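Local coordinates for protein putative mandelate racemase (Salmonella typhimurium, PDB 2O56) that is of unestablished function but binds magnesium as a member of the enolase superfamily and may act as a hydro-lyase (dehydratase), at residues E247-P252 against A256-V261; K172-A177 against H223-T228; F284-S289 against H314-T319. All blocks are in the same frame, centred on the assembly; numbering follows the deposited sequence.

Interaction 1 (E247-P252 against A256-V261); sequences EEPVMP and AQMKQV. With MG (magnesium ion), chain I.
The puckered pyrrolidine ring of P249 turns its CB and CG toward the helix. M258 SD lies 3.8 Å from P249 CG, and V261 CG1 is 3.9 Å from P249 CB. The E247 carboxylate points away from the helix: OE2 binds the magnesium ion at 2.2 Å, alongside ligands from E221 and E273, while OE1 is held by K172 and Q294. The middle of the loop belongs to V250. Its CG1 sits between the backbone N and the carbonyl carbon (chi1 65°), which carries it to within 3.7 Å of M258 N, close against the helix backbone. M258 answers with a chain bent at chi2 and chi3, so that CE curls back to 3.4 Å from V250 O. A water accepts from M258 N and donates to M251 O at 3.0 Å, joining loop and helix by a polar bridge within otherwise apolar packing. This is a beta-alpha connection of the enolase-type barrel: the end of strand 246-247 supplies a metal ligand and the loop after it packs on helix 255-264 through P249 and V250. P249 also touches A231 of helix 228-238, whereas M258 reaches L269 and A271 of strand 269-271 and F284 of helix 277-286.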
loop_
_atom_site.group_PDB
_atom_site.type_symbol
_atom_site.label_atom_id
_atom_site.label_comp_id
_atom_site.label_asym_id
_atom_site.label_seq_id
_atom_site.Cartn_x
_atom_site.Cartn_y
_atom_site.Cartn_z
ATOM N N GLU A 247 11.584 26.027 -0.391
ATOM C CA GLU A 247 12.655 25.435 0.421
ATOM C C GLU A 247 12.248 25.249 1.886
ATOM O O GLU A 247 11.738 26.168 2.533
ATOM C CB GLU A 247 13.952 26.283 0.342
ATOM C CG GLU A 247 15.024 25.809 1.293
ATOM C CD GLU A 247 16.356 26.501 1.119
ATOM O OE1 GLU A 247 16.663 27.006 0.013
ATOM O OE2 GLU A 247 17.111 26.539 2.107
ATOM N N GLU A 248 12.483 24.049 2.407
ATOM C CA GLU A 248 12.137 23.718 3.784
ATOM C C GLU A 248 10.762 24.198 4.260
ATOM O O GLU A 248 10.674 24.877 5.288
ATOM C CB GLU A 248 13.222 24.263 4.732
ATOM C CG GLU A 248 14.531 23.483 4.684
ATOM C CD GLU A 248 15.304 23.582 5.974
ATOM O OE1 GLU A 248 15.715 24.702 6.310
ATOM O OE2 GLU A 248 15.500 22.545 6.652
ATOM N N PRO A 249 9.679 23.831 3.544
ATOM C CA PRO A 249 8.371 24.292 4.008
ATOM C C PRO A 249 8.045 23.737 5.413
ATOM O O PRO A 249 7.300 24.339 6.182
ATOM C CB PRO A 249 7.417 23.702 2.966
ATOM C CG PRO A 249 8.149 22.520 2.390
ATOM C CD PRO A 249 9.565 22.950 2.362
ATOM N N VAL A 250 8.631 22.600 5.763
ATOM C CA VAL A 250 8.295 21.963 7.028
ATOM C C VAL A 250 9.569 21.196 7.476
ATOM O O VAL A 250 10.425 20.878 6.653
ATOM C CB VAL A 250 7.058 21.020 6.844
ATOM C CG1 VAL A 250 7.388 19.830 5.895
ATOM C CG2 VAL A 250 6.573 20.493 8.172
ATOM N N MET A 251 9.724 20.958 8.775
ATOM C CA MET A 251 10.874 20.194 9.280
ATOM C C MET A 251 10.811 18.731 8.804
ATOM O O MET A 251 9.734 18.271 8.445
ATOM C CB MET A 251 10.910 20.275 10.810
ATOM C CG MET A 251 9.795 19.543 11.514
ATOM S SD MET A 251 9.850 19.796 13.309
ATOM C CE MET A 251 8.365 18.926 13.812
ATOM N N PRO A 252 11.964 18.002 8.805
ATOM C CA PRO A 252 12.035 16.640 8.273
ATOM C C PRO A 252 11.703 15.484 9.220
ATOM O O PRO A 252 11.775 14.335 8.800
ATOM C CB PRO A 252 13.514 16.518 7.840
ATOM C CG PRO A 252 14.249 17.423 8.730
ATOM C CD PRO A 252 13.298 18.473 9.245
ATOM N N ALA A 256 6.402 12.314 6.155
ATOM C CA ALA A 256 5.064 12.305 5.549
ATOM C C ALA A 256 4.504 13.707 5.424
ATOM O O ALA A 256 3.685 13.965 4.540
ATOM C CB ALA A 256 4.097 11.406 6.330
ATOM N N GLN A 257 4.957 14.607 6.303
ATOM C CA GLN A 257 4.522 15.999 6.282
ATOM C C GLN A 257 5.055 16.709 5.035
ATOM O O GLN A 257 4.323 17.448 4.380
ATOM C CB GLN A 257 4.954 16.747 7.552
ATOM C CG GLN A 257 4.541 16.100 8.871
ATOM C CD GLN A 257 3.110 15.622 8.909
ATOM O OE1 GLN A 257 2.833 14.491 9.308
ATOM N NE2 GLN A 257 2.190 16.478 8.515
ATOM N N MET A 258 6.325 16.472 4.703
ATOM C CA MET A 258 6.886 16.944 3.421
ATOM C C MET A 258 6.093 16.462 2.204
ATOM O O MET A 258 5.848 17.223 1.252
ATOM C CB MET A 258 8.361 16.537 3.287
ATOM C CG MET A 258 9.156 17.338 2.227
ATOM S SD MET A 258 9.618 19.011 2.739
ATOM C CE MET A 258 10.739 18.660 4.096
ATOM N N LYS A 259 5.728 15.180 2.222
ATOM C CA LYS A 259 4.857 14.607 1.199
ATOM C C LYS A 259 3.494 15.302 1.138
ATOM O O LYS A 259 2.988 15.581 0.044
ATOM C CB LYS A 259 4.720 13.100 1.399
ATOM C CG LYS A 259 4.024 12.322 0.280
ATOM C CD LYS A 259 4.465 12.710 -1.103
ATOM C CE LYS A 259 3.693 11.921 -2.162
ATOM N NZ LYS A 259 3.653 10.461 -1.870
ATOM N N GLN A 260 2.917 15.614 2.295
ATOM C CA GLN A 260 1.638 16.323 2.313
ATOM C C GLN A 260 1.758 17.712 1.648
ATOM O O GLN A 260 0.885 18.093 0.887
ATOM C CB GLN A 260 1.077 16.399 3.739
ATOM C CG GLN A 260 -0.248 17.150 3.905
ATOM C CD GLN A 260 -1.479 16.402 3.409
ATOM O OE1 GLN A 260 -1.402 15.275 2.926
ATOM N NE2 GLN A 260 -2.636 17.049 3.533
ATOM N N VAL A 261 2.851 18.435 1.905
ATOM C CA VAL A 261 3.083 19.732 1.253
ATOM C C VAL A 261 3.220 19.546 -0.269
ATOM O O VAL A 261 2.563 20.236 -1.032
ATOM C CB VAL A 261 4.299 20.516 1.873
ATOM C CG1 VAL A 261 4.477 21.920 1.199
ATOM C CG2 VAL A 261 4.080 20.730 3.363
HETATM MG MG MG I . 17.869 27.347 4.010
HETATM O O HOH W 1 8.705 16.089 6.629
HETATM O O HOH W 2 19.853 28.250 3.582
HETATM O O HOH W 3 15.861 26.733 5.189
#

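Interaction 2 (K172-A177 against H223-T228); sequences KVDTVA and HAFTDT
H223 ND1 donates to D174 OD2 in a short bond of 2.6 Å whose N-H...O angle is 163°. The acceptor lies in the plane of the imidazole and uses the lone pair directed away from its sister oxygen; the two planes are 27° apart. Next to this pair A177 CB meets the edge of the F225 ring, 3.6 Å from CD2. One face of that phenyl is covered, over its centre, by H223 CB, a methylene of the same loop. The carboxylate is fixed by its own chain. With CG anti to the backbone N (chi1 -175°), D174 OD1 faces the following turn and accepts from V176 N at 3.0 Å, nearly in line with the C-O bond, closing an Asx turn, and from A177 N at 3.2 Å, from above the carboxylate plane. Both loops follow adjacent parallel barrel strands, 170-173 and 217-221, at the ends where the magnesium ion binds; the H223 side chain's nearest atom is about 5 Å from the metal. Farther out, H223 N donates to the metal ligand E221 and H223 O accepts from R274. D174 N is held by Q138, and A224 O accepts from Q89 of a neighbouring subunit.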
loop_
_atom_site.group_PDB
_atom_site.type_symbol
_atom_site.label_atom_id
_atom_site.label_comp_id
_atom_site.label_asym_id
_atom_site.label_seq_id
_atom_site.Cartn_x
_atom_site.Cartn_y
_atom_site.Cartn_z
ATOM N N LYS A 172 17.063 33.985 -3.696
ATOM C CA LYS A 172 16.210 33.348 -2.698
ATOM C C LYS A 172 15.857 34.298 -1.556
ATOM O O LYS A 172 16.666 35.135 -1.152
ATOM C CB LYS A 172 16.894 32.115 -2.130
ATOM C CG LYS A 172 16.098 31.428 -1.007
ATOM C CD LYS A 172 16.778 30.136 -0.614
ATOM C CE LYS A 172 17.734 30.317 0.539
ATOM N NZ LYS A 172 18.463 28.997 0.745
ATOM N N VAL A 173 14.653 34.140 -1.022
ATOM C CA VAL A 173 14.141 35.076 -0.049
ATOM C C VAL A 173 13.094 34.416 0.827
ATOM O O VAL A 173 12.232 33.674 0.335
ATOM C CB VAL A 173 13.545 36.319 -0.771
ATOM C CG1 VAL A 173 12.379 35.925 -1.681
ATOM C CG2 VAL A 173 13.169 37.390 0.227
ATOM N N ASP A 174 13.183 34.667 2.132
ATOM C CA ASP A 174 12.103 34.366 3.065
ATOM C C ASP A 174 11.309 35.647 3.284
ATOM O O ASP A 174 11.753 36.530 4.012
ATOM C CB ASP A 174 12.702 33.871 4.397
ATOM C CG ASP A 174 11.649 33.420 5.409
ATOM O OD1 ASP A 174 10.462 33.813 5.305
ATOM O OD2 ASP A 174 12.030 32.665 6.337
ATOM N N THR A 175 10.127 35.729 2.669
ATOM C CA THR A 175 9.301 36.931 2.751
ATOM C C THR A 175 8.294 36.913 3.904
ATOM O O THR A 175 7.557 37.882 4.076
ATOM C CB THR A 175 8.525 37.172 1.474
ATOM O OG1 THR A 175 7.640 36.069 1.239
ATOM C CG2 THR A 175 9.460 37.379 0.289
ATOM N N VAL A 176 8.260 35.826 4.687
ATOM C CA VAL A 176 7.225 35.665 5.721
ATOM C C VAL A 176 7.703 36.000 7.142
ATOM O O VAL A 176 6.944 36.560 7.943
ATOM C CB VAL A 176 6.553 34.257 5.650
ATOM C CG1 VAL A 176 5.620 34.018 6.818
ATOM C CG2 VAL A 176 5.756 34.137 4.380
ATOM N N ALA A 177 8.961 35.673 7.444
ATOM C CA ALA A 177 9.441 35.603 8.833
ATOM C C ALA A 177 9.877 36.963 9.417
ATOM O O ALA A 177 10.175 37.075 10.608
ATOM C CB ALA A 177 10.567 34.582 8.950
ATOM N N HIS A 223 12.449 28.211 5.978
ATOM C CA HIS A 223 13.284 27.933 7.154
ATOM C C HIS A 223 12.685 26.893 8.112
ATOM O O HIS A 223 13.196 26.736 9.223
ATOM C CB HIS A 223 13.555 29.213 7.959
ATOM C CG HIS A 223 14.577 30.129 7.356
ATOM N ND1 HIS A 223 14.238 31.333 6.764
ATOM C CD2 HIS A 223 15.924 30.036 7.280
ATOM C CE1 HIS A 223 15.334 31.932 6.338
ATOM N NE2 HIS A 223 16.369 31.168 6.638
ATOM N N ALA A 224 11.610 26.215 7.687
ATOM C CA ALA A 224 10.783 25.368 8.556
ATOM C C ALA A 224 10.242 26.097 9.780
ATOM O O ALA A 224 10.107 25.500 10.863
ATOM C CB ALA A 224 11.537 24.073 8.953
ATOM N N PHE A 225 9.922 27.386 9.602
ATOM C CA PHE A 225 9.255 28.174 10.642
ATOM C C PHE A 225 7.748 27.889 10.531
ATOM O O PHE A 225 6.984 28.016 11.495
ATOM C CB PHE A 225 9.523 29.696 10.459
ATOM C CG PHE A 225 10.990 30.121 10.644
ATOM C CD1 PHE A 225 11.864 29.386 11.447
ATOM C CD2 PHE A 225 11.467 31.280 10.035
ATOM C CE1 PHE A 225 13.187 29.784 11.623
ATOM C CE2 PHE A 225 12.790 31.695 10.203
ATOM C CZ PHE A 225 13.654 30.949 11.013
ATOM N N THR A 226 7.324 27.521 9.333
ATOM C CA THR A 226 5.965 27.077 9.081
ATOM C C THR A 226 5.812 25.590 9.458
ATOM O O THR A 226 6.810 24.862 9.615
ATOM C CB THR A 226 5.605 27.241 7.593
ATOM O OG1 THR A 226 6.733 26.871 6.787
ATOM C CG2 THR A 226 5.221 28.701 7.275
ATOM N N ASP A 227 4.565 25.146 9.615
ATOM C CA ASP A 227 4.291 23.714 9.667
ATOM C C ASP A 227 3.558 23.295 8.393
ATOM O O ASP A 227 3.428 24.094 7.460
ATOM C CB ASP A 227 3.570 23.320 10.978
ATOM C CG ASP A 227 2.100 23.775 11.028
ATOM O OD1 ASP A 227 1.656 24.546 10.152
ATOM O OD2 ASP A 227 1.379 23.367 11.973
ATOM N N THR A 228 3.070 22.059 8.349
ATOM C CA THR A 228 2.383 21.541 7.159
ATOM C C THR A 228 1.226 22.435 6.698
ATOM O O THR A 228 1.148 22.797 5.533
ATOM C CB THR A 228 1.872 20.107 7.391
ATOM O OG1 THR A 228 2.974 19.292 7.778
ATOM C CG2 THR A 228 1.247 19.522 6.116
#

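Interaction 3 (F284-S289 against H314-T319); sequences FLENGS and HVYDKT
Two successive alpha-to-beta connections of the barrel meet here: the end of helix 277-286 with the turn that follows it, and the turn between helix 302-314 and strand 319-320. L285 and Y316 make the central contact, their side chains crossing at about a right angle. L285 CB stands over one face of the phenol in a CH-pi contact, 3.9 Å from the ring centroid and only 13° off its normal. The opposite face is covered toward its rim by V315 CG1, so the ring is sandwiched between a residue of its own turn and one of the neighbouring helix. L285 O adds a close approach of 3.5 Å to Y316 CD1. Of the two leucine methyls, CD1 lies 4.1 Å from Y316 CD2, and CD2 is 3.8 Å from K318 CG.

The turn that presents Y316 and K318 is a Schellman motif: D317, at positive phi, is its C-prime residue, D317 N bonds to H314 O at 3.1 Å, and K318 N reaches back to A313 O. K318 then bends at chi2 (-67°), which brings its aliphatic part across L285 CD2 at a slant and its ammonium group to backbone carbonyl oxygens. There NZ donates to L290 O, makes a weak bond to Y316 O, and is joined to L285 O by a water that accepts from NZ at 2.9 Å.

In the 284-289 segment, N287 OD1 accepts from S289 N at 3.0 Å, an Asx turn, and from S289 OG at 2.7 Å. G288, at phi 71°, lets the chain leave the helix between them. At the subunit interfaces, Y316 OH bonds to E286 OE2 of a neighbouring subunit and E286 OE2 to Y316 OH of that same subunit, while D317 OD2 accepts from T228 of another.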
loop_
_atom_site.group_PDB
_atom_site.type_symbol
_atom_site.label_atom_id
_atom_site.label_comp_id
_atom_site.label_asym_id
_atom_site.label_seq_id
_atom_site.Cartn_x
_atom_site.Cartn_y
_atom_site.Cartn_z
ATOM N N PHE A 284 12.553 10.499 1.979
ATOM C CA PHE A 284 12.171 11.576 1.037
ATOM C C PHE A 284 12.325 11.180 -0.425
ATOM O O PHE A 284 11.654 11.723 -1.325
ATOM C CB PHE A 284 13.005 12.818 1.343
ATOM C CG PHE A 284 12.779 13.337 2.713
ATOM C CD1 PHE A 284 11.674 14.142 2.983
ATOM C CD2 PHE A 284 13.615 12.968 3.754
ATOM C CE1 PHE A 284 11.416 14.606 4.274
ATOM C CE2 PHE A 284 13.363 13.415 5.058
ATOM C CZ PHE A 284 12.261 14.251 5.309
ATOM N N LEU A 285 13.230 10.248 -0.676
ATOM C CA LEU A 285 13.402 9.736 -2.038
ATOM C C LEU A 285 12.288 8.751 -2.338
ATOM O O LEU A 285 11.683 8.801 -3.404
ATOM C CB LEU A 285 14.771 9.074 -2.213
ATOM C CG LEU A 285 15.984 9.976 -1.985
ATOM C CD1 LEU A 285 17.232 9.131 -2.073
ATOM C CD2 LEU A 285 16.039 11.052 -3.005
ATOM N N GLU A 286 12.008 7.879 -1.377
ATOM C CA GLU A 286 10.958 6.879 -1.527
ATOM C C GLU A 286 9.554 7.460 -1.569
ATOM O O GLU A 286 8.702 6.934 -2.264
ATOM C CB GLU A 286 11.089 5.794 -0.453
ATOM C CG GLU A 286 12.308 4.900 -0.701
ATOM C CD GLU A 286 12.431 3.765 0.293
ATOM O OE1 GLU A 286 11.444 3.450 0.993
ATOM O OE2 GLU A 286 13.529 3.188 0.383
ATOM N N ASN A 287 9.319 8.552 -0.852
ATOM C CA ASN A 287 7.988 9.129 -0.807
ATOM C C ASN A 287 7.741 10.197 -1.881
ATOM O O ASN A 287 6.634 10.692 -2.020
ATOM C CB ASN A 287 7.572 9.565 0.625
ATOM C CG ASN A 287 8.146 10.933 1.073
ATOM O OD1 ASN A 287 8.845 11.615 0.343
ATOM N ND2 ASN A 287 7.821 11.323 2.303
ATOM N N GLY A 288 8.782 10.539 -2.633
ATOM C CA GLY A 288 8.647 11.449 -3.792
ATOM C C GLY A 288 8.365 12.894 -3.433
ATOM O O GLY A 288 7.912 13.675 -4.284
ATOM N N SER A 289 8.667 13.289 -2.196
ATOM C CA SER A 289 8.318 14.670 -1.746
ATOM C C SER A 289 9.243 15.783 -2.248
ATOM O O SER A 289 8.798 16.914 -2.490
ATOM C CB SER A 289 8.214 14.747 -0.222
ATOM O OG SER A 289 9.402 14.286 0.409
ATOM N N HIS A 314 20.013 10.735 -7.749
ATOM C CA HIS A 314 19.953 10.755 -9.216
ATOM C C HIS A 314 19.013 9.676 -9.764
ATOM O O HIS A 314 18.316 9.903 -10.756
ATOM C CB HIS A 314 21.377 10.633 -9.790
ATOM C CG HIS A 314 21.493 10.944 -11.263
ATOM N ND1 HIS A 314 20.947 12.070 -11.845
ATOM C CD2 HIS A 314 22.144 10.290 -12.258
ATOM C CE1 HIS A 314 21.245 12.086 -13.137
ATOM N NE2 HIS A 314 21.971 11.017 -13.414
ATOM N N VAL A 315 18.939 8.530 -9.078
ATOM C CA VAL A 315 17.957 7.473 -9.405
ATOM C C VAL A 315 16.497 7.952 -9.397
ATOM O O VAL A 315 15.637 7.385 -10.081
ATOM C CB VAL A 315 18.141 6.282 -8.451
ATOM C CG1 VAL A 315 17.253 5.088 -8.839
ATOM C CG2 VAL A 315 19.620 5.903 -8.430
ATOM N N TYR A 316 16.226 8.988 -8.610
ATOM C CA TYR A 316 14.860 9.467 -8.375
ATOM C C TYR A 316 14.734 10.843 -8.994
ATOM O O TYR A 316 13.831 11.603 -8.652
ATOM C CB TYR A 316 14.574 9.559 -6.866
ATOM C CG TYR A 316 14.686 8.213 -6.159
ATOM C CD1 TYR A 316 13.583 7.388 -6.033
ATOM C CD2 TYR A 316 15.907 7.770 -5.661
ATOM C CE1 TYR A 316 13.691 6.150 -5.409
ATOM C CE2 TYR A 316 16.033 6.529 -5.026
ATOM C CZ TYR A 316 14.914 5.732 -4.905
ATOM O OH TYR A 316 14.996 4.515 -4.272
ATOM N N ASP A 317 15.655 11.156 -9.901
ATOM C CA ASP A 317 15.611 12.394 -10.674
ATOM C C ASP A 317 15.655 13.638 -9.797
ATOM O O ASP A 317 14.960 14.621 -10.081
ATOM C CB ASP A 317 14.344 12.441 -11.538
ATOM C CG ASP A 317 14.491 11.689 -12.847
ATOM O OD1 ASP A 317 15.370 10.807 -12.943
ATOM O OD2 ASP A 317 13.714 11.979 -13.784
ATOM N N LYS A 318 16.453 13.611 -8.733
ATOM C CA LYS A 318 16.653 14.838 -7.949
ATOM C C LYS A 318 17.862 15.576 -8.451
ATOM O O LYS A 318 18.828 14.987 -8.962
ATOM C CB LYS A 318 16.737 14.622 -6.423
ATOM C CG LYS A 318 15.811 13.547 -5.856
ATOM C CD LYS A 318 14.373 13.938 -5.971
ATOM C CE LYS A 318 13.467 12.825 -5.493
ATOM N NZ LYS A 318 12.160 12.891 -6.227
ATOM N N THR A 319 17.779 16.893 -8.361
ATOM C CA THR A 319 18.936 17.726 -8.614
ATOM C C THR A 319 19.383 18.349 -7.293
ATOM O O THR A 319 18.674 18.272 -6.289
ATOM C CB THR A 319 18.646 18.802 -9.652
ATOM O OG1 THR A 319 17.507 19.554 -9.232
ATOM C CG2 THR A 319 18.362 18.167 -10.980
HETATM O O HOH W 4 11.351 10.285 -5.389
#

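How the interactions relate
Interactions 1 and 2 lie beside the metal and join the loops after the adjacent strands 170-173, 217-221 and 246-247: the K172 charge links them, and P249 O probably accepts a hydrogen bond from T226. Interaction 3 belongs to the alpha-to-beta connections, away from the annotated sites, yet touches interaction 1 where M258 packs on S289 and K259 NZ meets N287 O. Interactions 1 and 3 are buried and largely apolar, each with one bridging water; interaction 2 is partly buried, and a histidine-carboxylate bond dominates it. Interactions 2 and 3 do not touch within the chain, their nearest atoms being about 10 Å apart.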